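Long-range contacts in putative deoxyribonuclease yjjV (Escherichia coli, PDB 1ZZM), which binds two divalent metal cations and, as a TatD-type hydrolase, probably cleaves ester bonds, perhaps those of DNA: residues V76-L81 with D117-L122; Q80-L85 with K124-P129. All coordinates share one frame; numbering follows the deposited sequence.

Interaction 1 (V76-L81 with D117-L122). With ZN (zinc ion), chain D.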
ATOM      1  N   VAL A  76     -19.549 -12.730  -6.853  1.00 16.71           N
ATOM      2  CA  VAL A  76     -20.099 -11.462  -7.324  1.00 15.18           C
ATOM      3  C   VAL A  76     -19.079 -10.348  -7.050  1.00 16.60           C
ATOM      4  O   VAL A  76     -18.857  -9.490  -7.906  1.00 15.53           O
ATOM      5  CB  VAL A  76     -21.478 -11.139  -6.658  1.00 18.21           C
ATOM      6  CG1 VAL A  76     -21.931  -9.754  -7.016  1.00 18.11           C
ATOM      7  CG2 VAL A  76     -22.533 -12.143  -7.163  1.00 22.97           C
ATOM      8  N   SER A  77     -18.410 -10.384  -5.896  1.00 15.35           N
ATOM      9  CA  SER A  77     -17.385  -9.364  -5.613  1.00 14.63           C
ATOM     10  C   SER A  77     -16.299  -9.401  -6.690  1.00 12.67           C
ATOM     11  O   SER A  77     -15.810  -8.356  -7.144  1.00 10.33           O
ATOM     12  CB  SER A  77     -16.729  -9.633  -4.251  1.00 14.04           C
ATOM     13  OG  SER A  77     -17.701  -9.580  -3.212  1.00 15.38           O
ATOM     14  N   LEU A  78     -15.903 -10.601  -7.093  1.00  9.04           N
ATOM     15  CA  LEU A  78     -14.850 -10.708  -8.098  1.00 10.98           C
ATOM     16  C   LEU A  78     -15.347 -10.258  -9.463  1.00 11.16           C
ATOM     17  O   LEU A  78     -14.606  -9.656 -10.234  1.00 10.43           O
ATOM     18  CB  LEU A  78     -14.313 -12.129  -8.190  1.00 12.33           C
ATOM     19  CG  LEU A  78     -13.307 -12.517  -7.086  1.00 14.55           C
ATOM     20  CD1 LEU A  78     -13.060 -14.036  -7.103  1.00 18.18           C
ATOM     21  CD2 LEU A  78     -11.975 -11.773  -7.335  1.00 17.77           C
ATOM     22  N   GLU A  79     -16.601 -10.547  -9.770  1.00 13.12           N
ATOM     23  CA  GLU A  79     -17.112 -10.110 -11.057  1.00 13.58           C
ATOM     24  C   GLU A  79     -17.171  -8.574 -11.041  1.00 13.58           C
ATOM     25  O   GLU A  79     -16.889  -7.914 -12.052  1.00 13.24           O
ATOM     26  CB  GLU A  79     -18.506 -10.685 -11.306  1.00 13.94           C
ATOM     27  CG  GLU A  79     -19.054 -10.261 -12.645  1.00 20.28           C
ATOM     28  CD  GLU A  79     -20.449 -10.784 -12.904  1.00 21.59           C
ATOM     29  OE1 GLU A  79     -20.682 -12.014 -12.896  1.00 29.29           O
ATOM     30  OE2 GLU A  79     -21.299  -9.943 -13.117  1.00 22.69           O
ATOM     31  N   GLN A  80     -17.539  -7.993  -9.902  1.00 10.14           N
ATOM     32  CA  GLN A  80     -17.607  -6.523  -9.824  1.00 14.02           C
ATOM     33  C   GLN A  80     -16.229  -5.886 -10.027  1.00 14.10           C
ATOM     34  O   GLN A  80     -16.092  -4.833 -10.658  1.00 11.14           O
ATOM     35  CB  GLN A  80     -18.139  -6.073  -8.474  1.00 15.08           C
ATOM     36  CG  GLN A  80     -19.583  -6.340  -8.247  1.00 18.27           C
ATOM     37  CD  GLN A  80     -19.961  -5.937  -6.826  1.00 22.04           C
ATOM     38  OE1 GLN A  80     -20.006  -4.731  -6.475  1.00 26.26           O
ATOM     39  NE2 GLN A  80     -20.183  -6.927  -5.993  1.00 22.57           N
ATOM     40  N   LEU A  81     -15.216  -6.523  -9.457  1.00 12.20           N
ATOM     41  CA  LEU A  81     -13.837  -6.039  -9.607  1.00  9.38           C
ATOM     42  C   LEU A  81     -13.441  -6.077 -11.103  1.00 10.23           C
ATOM     43  O   LEU A  81     -12.930  -5.077 -11.657  1.00  8.98           O
ATOM     44  CB  LEU A  81     -12.913  -6.923  -8.773  1.00  9.14           C
ATOM     45  CG  LEU A  81     -11.425  -6.620  -8.964  1.00 10.86           C
ATOM     46  CD1 LEU A  81     -11.155  -5.122  -8.608  1.00 11.02           C
ATOM     47  CD2 LEU A  81     -10.584  -7.558  -8.042  1.00 11.68           C
ATOM     48  N   ASP A 117      -4.962 -15.320  -6.006  1.00 10.99           N
ATOM     49  CA  ASP A 117      -4.598 -15.651  -7.382  1.00 10.51           C
ATOM     50  C   ASP A 117      -5.632 -15.178  -8.404  1.00 11.73           C
ATOM     51  O   ASP A 117      -5.265 -14.833  -9.519  1.00  9.55           O
ATOM     52  CB  ASP A 117      -4.300 -17.149  -7.528  1.00 11.33           C
ATOM     53  CG  ASP A 117      -2.921 -17.522  -7.023  1.00 12.51           C
ATOM     54  OD1 ASP A 117      -2.100 -16.620  -6.734  1.00 14.58           O
ATOM     55  OD2 ASP A 117      -2.619 -18.729  -6.905  1.00 13.42           O
ATOM     56  N   GLU A 118      -6.923 -15.171  -8.042  1.00 10.14           N
ATOM     57  CA  GLU A 118      -7.944 -14.679  -8.955  1.00 11.69           C
ATOM     58  C   GLU A 118      -7.676 -13.205  -9.260  1.00 12.69           C
ATOM     59  O   GLU A 118      -7.874 -12.737 -10.381  1.00 11.08           O
ATOM     60  CB  GLU A 118      -9.349 -14.811  -8.345  1.00 13.38           C
ATOM     61  CG  GLU A 118      -9.915 -16.241  -8.350  1.00 18.53           C
ATOM     62  CD  GLU A 118      -9.906 -16.873  -9.742  1.00 21.56           C
ATOM     63  OE1 GLU A 118     -10.493 -16.291 -10.689  1.00 23.66           O
ATOM     64  OE2 GLU A 118      -9.292 -17.942  -9.889  1.00 22.90           O
ATOM     65  N   GLN A 119      -7.227 -12.466  -8.251  1.00 11.95           N
ATOM     66  CA  GLN A 119      -6.973 -11.046  -8.453  1.00  9.77           C
ATOM     67  C   GLN A 119      -5.653 -10.811  -9.149  1.00 11.13           C
ATOM     68  O   GLN A 119      -5.513  -9.842  -9.891  1.00 10.47           O
ATOM     69  CB  GLN A 119      -7.044 -10.339  -7.113  1.00  9.90           C
ATOM     70  CG  GLN A 119      -8.453 -10.419  -6.582  1.00 10.44           C
ATOM     71  CD  GLN A 119      -8.612  -9.758  -5.251  1.00  9.61           C
ATOM     72  OE1 GLN A 119      -8.308 -10.349  -4.200  1.00 12.42           O
ATOM     73  NE2 GLN A 119      -9.049  -8.537  -5.272  1.00  4.49           N
ATOM     74  N   LEU A 120      -4.693 -11.704  -8.929  1.00 12.42           N
ATOM     75  CA  LEU A 120      -3.414 -11.570  -9.611  1.00 12.47           C
ATOM     76  C   LEU A 120      -3.683 -11.783 -11.104  1.00 13.49           C
ATOM     77  O   LEU A 120      -3.060 -11.144 -11.948  1.00 11.73           O
ATOM     78  CB  LEU A 120      -2.391 -12.585  -9.065  1.00 11.49           C
ATOM     79  CG  LEU A 120      -1.844 -12.258  -7.653  1.00 12.95           C
ATOM     80  CD1 LEU A 120      -0.797 -13.280  -7.263  1.00 12.84           C
ATOM     81  CD2 LEU A 120      -1.220 -10.846  -7.607  1.00 13.27           C
ATOM     82  N   LYS A 121      -4.617 -12.669 -11.441  1.00 12.81           N
ATOM     83  CA  LYS A 121      -4.933 -12.885 -12.843  1.00 13.82           C
ATOM     84  C   LYS A 121      -5.535 -11.607 -13.449  1.00 12.84           C
ATOM     85  O   LYS A 121      -5.234 -11.283 -14.597  1.00 11.90           O
ATOM     86  CB  LYS A 121      -5.919 -14.053 -13.031  1.00 15.90           C
ATOM     87  CG  LYS A 121      -5.325 -15.415 -12.752  1.00 22.43           C
ATOM     88  CD  LYS A 121      -6.315 -16.518 -13.125  1.00 30.45           C
ATOM     89  CE  LYS A 121      -5.588 -17.846 -13.354  1.00 36.92           C
ATOM     90  NZ  LYS A 121      -5.107 -18.512 -12.092  1.00 41.91           N
ATOM     91  N   LEU A 122      -6.362 -10.890 -12.685  1.00  9.61           N
ATOM     92  CA  LEU A 122      -6.964  -9.661 -13.181  1.00 10.48           C
ATOM     93  C   LEU A 122      -5.930  -8.559 -13.392  1.00 12.35           C
ATOM     94  O   LEU A 122      -5.988  -7.824 -14.383  1.00 12.76           O
ATOM     95  CB  LEU A 122      -8.066  -9.160 -12.251  1.00 11.67           C
ATOM     96  CG  LEU A 122      -9.345  -9.988 -12.346  1.00 13.54           C
ATOM     97  CD1 LEU A 122     -10.347  -9.634 -11.241  1.00 14.33           C
ATOM     98  CD2 LEU A 122      -9.959  -9.740 -13.730  1.00 11.62           C
TER
HETATM   99 ZN    ZN D 403      -0.719 -18.835  -6.821  1.00 14.43          ZN
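Asp-117 OD2 makes the shortest polar bond of this pair of segments, 1.9 Å to a zinc ion that His-144 and His-148 also bind; Asp-117 OD1 lies farther from the same zinc, at 2.6 Å. The metal sits on the flank of helix 109-125 turned away from residues 76-81 and takes no part in the contact between the helices, which is made mainly by leucine methyls and the carbon stems of Glu-118 and Gln-119. Leu-78 carries much of it. Its CG lies beside its own backbone N and anti to the carbonyl carbon (chi1 -79°), and its two methyls divide the work. Leu-78 CD1 rests 4.0 Å from Glu-118 CB, with Glu-118 CG equally near, whereas Leu-78 CD2 meets Gln-119 CG at 3.8 Å. The leucine thus crosses both polar side chains at about a right angle. One turn on, Leu-81 has CG anti to the backbone N (chi1 174°), and Leu-81 CD2 lies 3.8 Å from Leu-122 CD1; Leu-81 CD2 also touches Gln-119 CG, at 3.9 Å. An alanine in place of Leu-78 would probably open a gap beside the Glu-118 and Gln-119 stems and leave them freer to move. The axes of the two segments come no closer than 11.1 Å and run 14° from parallel, consistent with a contact made by side chains. Helices 75-87 and 109-125 therefore lie side by side: Leu-78 also reaches Trp-114 and Leu-115 of the second helix, Leu-78 and Gln-119 both touch the loop residue Leu-65, and Gln-119 and Leu-120 pack on Ile-98 of strand 95-101.

Interaction 2 (Q80-L85 with K124-P129); sequences QLQQAL and KRYDLP
Gln-82 NE2 donates to Tyr-126 OH at 2.8 Å, with an N-H...O angle of 167°. The hydroxyl oxygen lies in the plane of the amide; the amide and ring planes are 18° apart, and Gln-82 NE2 lies at the edge of the ring, near its plane. A bend at chi2 (-88°) turns CD, the amide carbon of Gln-82, aside from an extended course. The phenol ring is held between two aliphatic groups: Leu-85 CB covers one face, 4.0 Å from the centroid of the Tyr-126 ring in a CH-pi contact, and Arg-125 CG lies over the opposite face toward the rim. Beyond the ring, Leu-85 CD2 meets Leu-128 CD1 at 4.0 Å.

In the next shell, Tyr-126 OH also hydrogen-bonds Glu-86 OE1, one residue past the first segment, so the hydroxyl has a partner on each of two side chains of helix 75-87. Tyr-126 OH stands 3.2 Å above the plane of the Arg-125 guanidinium, over its centre. That guanidinium is nearly parallel to the Gln-82 amide, with Arg-125 NH1 3.6 Å from Gln-82 NE2, a non-bonded approach; Arg-125 NH2 makes a long, weak ion pair with Glu-86 OE1.

Helix 109-125, which carries Arg-125, ends in a Schellman motif just where Tyr-126 and Leu-128 are presented. Asp-127, with positive phi, is its C-prime residue: its N makes a weak bond to Lys-124 O. Asp-127 also forms a salt bridge with Arg-152. Leu-85 and Leu-128 converge on Val-95 of strand 95-101, beside the turn that takes the chain from helix 109-125 into strand 130-135, the helix-to-strand return of a TIM-type beta/alpha barrel.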
ATOM      1  N   GLN A  80     -17.539  -7.993  -9.902  1.00 10.14           N
ATOM      2  CA  GLN A  80     -17.607  -6.523  -9.824  1.00 14.02           C
ATOM      3  C   GLN A  80     -16.229  -5.886 -10.027  1.00 14.10           C
ATOM      4  O   GLN A  80     -16.092  -4.833 -10.658  1.00 11.14           O
ATOM      5  CB  GLN A  80     -18.139  -6.073  -8.474  1.00 15.08           C
ATOM      6  CG  GLN A  80     -19.583  -6.340  -8.247  1.00 18.27           C
ATOM      7  CD  GLN A  80     -19.961  -5.937  -6.826  1.00 22.04           C
ATOM      8  OE1 GLN A  80     -20.006  -4.731  -6.475  1.00 26.26           O
ATOM      9  NE2 GLN A  80     -20.183  -6.927  -5.993  1.00 22.57           N
ATOM     10  N   LEU A  81     -15.216  -6.523  -9.457  1.00 12.20           N
ATOM     11  CA  LEU A  81     -13.837  -6.039  -9.607  1.00  9.38           C
ATOM     12  C   LEU A  81     -13.441  -6.077 -11.103  1.00 10.23           C
ATOM     13  O   LEU A  81     -12.930  -5.077 -11.657  1.00  8.98           O
ATOM     14  CB  LEU A  81     -12.913  -6.923  -8.773  1.00  9.14           C
ATOM     15  CG  LEU A  81     -11.425  -6.620  -8.964  1.00 10.86           C
ATOM     16  CD1 LEU A  81     -11.155  -5.122  -8.608  1.00 11.02           C
ATOM     17  CD2 LEU A  81     -10.584  -7.558  -8.042  1.00 11.68           C
ATOM     18  N   GLN A  82     -13.684  -7.215 -11.758  1.00  9.67           N
ATOM     19  CA  GLN A  82     -13.345  -7.323 -13.169  1.00 12.78           C
ATOM     20  C   GLN A  82     -14.092  -6.292 -14.020  1.00 12.23           C
ATOM     21  O   GLN A  82     -13.487  -5.605 -14.838  1.00 10.60           O
ATOM     22  CB  GLN A  82     -13.582  -8.757 -13.684  1.00  9.22           C
ATOM     23  CG  GLN A  82     -13.221  -8.956 -15.164  1.00 13.64           C
ATOM     24  CD  GLN A  82     -14.392  -8.634 -16.088  1.00 15.99           C
ATOM     25  OE1 GLN A  82     -15.516  -9.066 -15.841  1.00 17.71           O
ATOM     26  NE2 GLN A  82     -14.128  -7.876 -17.162  1.00 14.19           N
ATOM     27  N   GLN A  83     -15.404  -6.160 -13.825  1.00  9.98           N
ATOM     28  CA  GLN A  83     -16.145  -5.169 -14.608  1.00 13.14           C
ATOM     29  C   GLN A  83     -15.664  -3.754 -14.335  1.00 15.97           C
ATOM     30  O   GLN A  83     -15.620  -2.920 -15.255  1.00 16.25           O
ATOM     31  CB  GLN A  83     -17.638  -5.234 -14.286  1.00 15.12           C
ATOM     32  CG  GLN A  83     -18.276  -6.481 -14.751  1.00 18.11           C
ATOM     33  CD  GLN A  83     -19.746  -6.494 -14.355  1.00 23.19           C
ATOM     34  OE1 GLN A  83     -20.189  -5.704 -13.512  1.00 32.56           O
ATOM     35  NE2 GLN A  83     -20.496  -7.384 -14.945  1.00 20.25           N
ATOM     36  N   ALA A  84     -15.323  -3.459 -13.078  1.00 11.39           N
ATOM     37  CA  ALA A  84     -14.843  -2.118 -12.767  1.00 12.83           C
ATOM     38  C   ALA A  84     -13.534  -1.875 -13.490  1.00 15.57           C
ATOM     39  O   ALA A  84     -13.347  -0.829 -14.126  1.00 17.35           O
ATOM     40  CB  ALA A  84     -14.652  -1.944 -11.258  1.00 12.58           C
ATOM     41  N   LEU A  85     -12.630  -2.842 -13.415  1.00 13.18           N
ATOM     42  CA  LEU A  85     -11.340  -2.710 -14.083  1.00 11.82           C
ATOM     43  C   LEU A  85     -11.504  -2.546 -15.612  1.00 15.58           C
ATOM     44  O   LEU A  85     -10.784  -1.759 -16.236  1.00 12.79           O
ATOM     45  CB  LEU A  85     -10.469  -3.940 -13.794  1.00 13.48           C
ATOM     46  CG  LEU A  85     -10.083  -4.071 -12.302  1.00 14.49           C
ATOM     47  CD1 LEU A  85      -9.246  -5.328 -12.105  1.00 14.38           C
ATOM     48  CD2 LEU A  85      -9.284  -2.799 -11.867  1.00 15.45           C
ATOM     49  N   LYS A 124      -2.917  -9.029 -14.193  1.00 12.92           N
ATOM     50  CA  LYS A 124      -2.200  -9.376 -15.423  1.00 16.76           C
ATOM     51  C   LYS A 124      -3.014  -9.033 -16.645  1.00 14.71           C
ATOM     52  O   LYS A 124      -2.489  -8.475 -17.606  1.00 16.06           O
ATOM     53  CB  LYS A 124      -1.839 -10.863 -15.448  1.00 14.72           C
ATOM     54  CG  LYS A 124      -0.588 -11.145 -14.622  1.00 19.62           C
ATOM     55  CD  LYS A 124      -0.452 -12.616 -14.228  1.00 25.37           C
ATOM     56  CE  LYS A 124      -0.018 -13.476 -15.365  1.00 25.56           C
ATOM     57  NZ  LYS A 124       0.251 -14.852 -14.832  1.00 24.99           N
ATOM     58  N   ARG A 125      -4.303  -9.362 -16.600  1.00 13.49           N
ATOM     59  CA  ARG A 125      -5.191  -9.101 -17.731  1.00 14.47           C
ATOM     60  C   ARG A 125      -5.284  -7.609 -18.057  1.00 15.88           C
ATOM     61  O   ARG A 125      -5.266  -7.198 -19.223  1.00 14.37           O
ATOM     62  CB  ARG A 125      -6.608  -9.626 -17.429  1.00 16.19           C
ATOM     63  CG  ARG A 125      -7.594  -9.337 -18.562  1.00 16.64           C
ATOM     64  CD  ARG A 125      -8.984  -9.876 -18.274  1.00 18.23           C
ATOM     65  NE  ARG A 125      -9.950  -9.440 -19.284  1.00 17.24           N
ATOM     66  CZ  ARG A 125     -11.248  -9.716 -19.240  1.00 20.55           C
ATOM     67  NH1 ARG A 125     -11.742 -10.419 -18.226  1.00 19.76           N
ATOM     68  NH2 ARG A 125     -12.045  -9.312 -20.224  1.00 23.86           N
ATOM     69  N   TYR A 126      -5.384  -6.791 -17.023  1.00 12.40           N
ATOM     70  CA  TYR A 126      -5.530  -5.363 -17.232  1.00 14.31           C
ATOM     71  C   TYR A 126      -4.229  -4.571 -17.160  1.00 13.44           C
ATOM     72  O   TYR A 126      -4.264  -3.342 -17.190  1.00 11.97           O
ATOM     73  CB  TYR A 126      -6.574  -4.838 -16.250  1.00 13.34           C
ATOM     74  CG  TYR A 126      -7.964  -5.336 -16.628  1.00 16.10           C
ATOM     75  CD1 TYR A 126      -8.605  -4.826 -17.756  1.00 15.16           C
ATOM     76  CD2 TYR A 126      -8.592  -6.380 -15.926  1.00 15.65           C
ATOM     77  CE1 TYR A 126      -9.832  -5.327 -18.191  1.00 18.60           C
ATOM     78  CE2 TYR A 126      -9.841  -6.901 -16.364  1.00 16.21           C
ATOM     79  CZ  TYR A 126     -10.444  -6.357 -17.497  1.00 18.85           C
ATOM     80  OH  TYR A 126     -11.671  -6.799 -17.947  1.00 15.67           O
ATOM     81  N   ASP A 127      -3.110  -5.295 -17.047  1.00 12.99           N
ATOM     82  CA  ASP A 127      -1.764  -4.702 -17.023  1.00 13.09           C
ATOM     83  C   ASP A 127      -1.619  -3.677 -15.902  1.00 14.05           C
ATOM     84  O   ASP A 127      -1.301  -2.517 -16.147  1.00 12.36           O
ATOM     85  CB  ASP A 127      -1.516  -4.061 -18.412  1.00 18.32           C
ATOM     86  CG  ASP A 127      -0.032  -3.713 -18.679  1.00 20.74           C
ATOM     87  OD1 ASP A 127       0.878  -4.356 -18.120  1.00 20.32           O
ATOM     88  OD2 ASP A 127       0.211  -2.780 -19.475  1.00 22.64           O
ATOM     89  N   LEU A 128      -1.853  -4.108 -14.664  1.00 11.01           N
ATOM     90  CA  LEU A 128      -1.758  -3.203 -13.512  1.00 12.04           C
ATOM     91  C   LEU A 128      -0.893  -3.784 -12.428  1.00 12.35           C
ATOM     92  O   LEU A 128      -0.786  -5.004 -12.319  1.00 16.13           O
ATOM     93  CB  LEU A 128      -3.140  -2.982 -12.884  1.00 12.25           C
ATOM     94  CG  LEU A 128      -4.127  -2.199 -13.745  1.00 13.58           C
ATOM     95  CD1 LEU A 128      -5.580  -2.354 -13.235  1.00 16.97           C
ATOM     96  CD2 LEU A 128      -3.677  -0.761 -13.696  1.00 13.00           C
ATOM     97  N   PRO A 129      -0.229  -2.922 -11.632  1.00 11.34           N
ATOM     98  CA  PRO A 129       0.599  -3.418 -10.537  1.00 12.84           C
ATOM     99  C   PRO A 129      -0.385  -3.742  -9.401  1.00 10.62           C
ATOM    100  O   PRO A 129      -1.550  -3.361  -9.477  1.00 13.15           O
ATOM    101  CB  PRO A 129       1.483  -2.222 -10.185  1.00 11.00           C
ATOM    102  CG  PRO A 129       0.600  -1.041 -10.444  1.00 13.08           C
ATOM    103  CD  PRO A 129      -0.135  -1.455 -11.755  1.00 13.29           C
TER

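Interactions 1 and 2 are successive zones of one interface between helices 75-87 and 109-125, their centres 8 Å apart. The first segments overlap at Gln-80 and Leu-81, though Leu-81 makes its contact in interaction 1, and Leu-122 joins the two directly: Leu-122 CD2 lies 3.6 Å from Gln-82 CG, and Leu-122 CB lies 4.0 Å from Leu-85 CD1. Residues 76-81 and 117-122 form the zone nearer the metal centre, the Gln-119 side chain lying about 8 Å from that of Glu-97, which binds both cations of the two-metal centre, and about 10 Å from that of His-133. The zinc on Asp-117 is a separate ion. Interaction 2, by contrast, is remote from the metal sites, at the C-terminal end of helix 109-125.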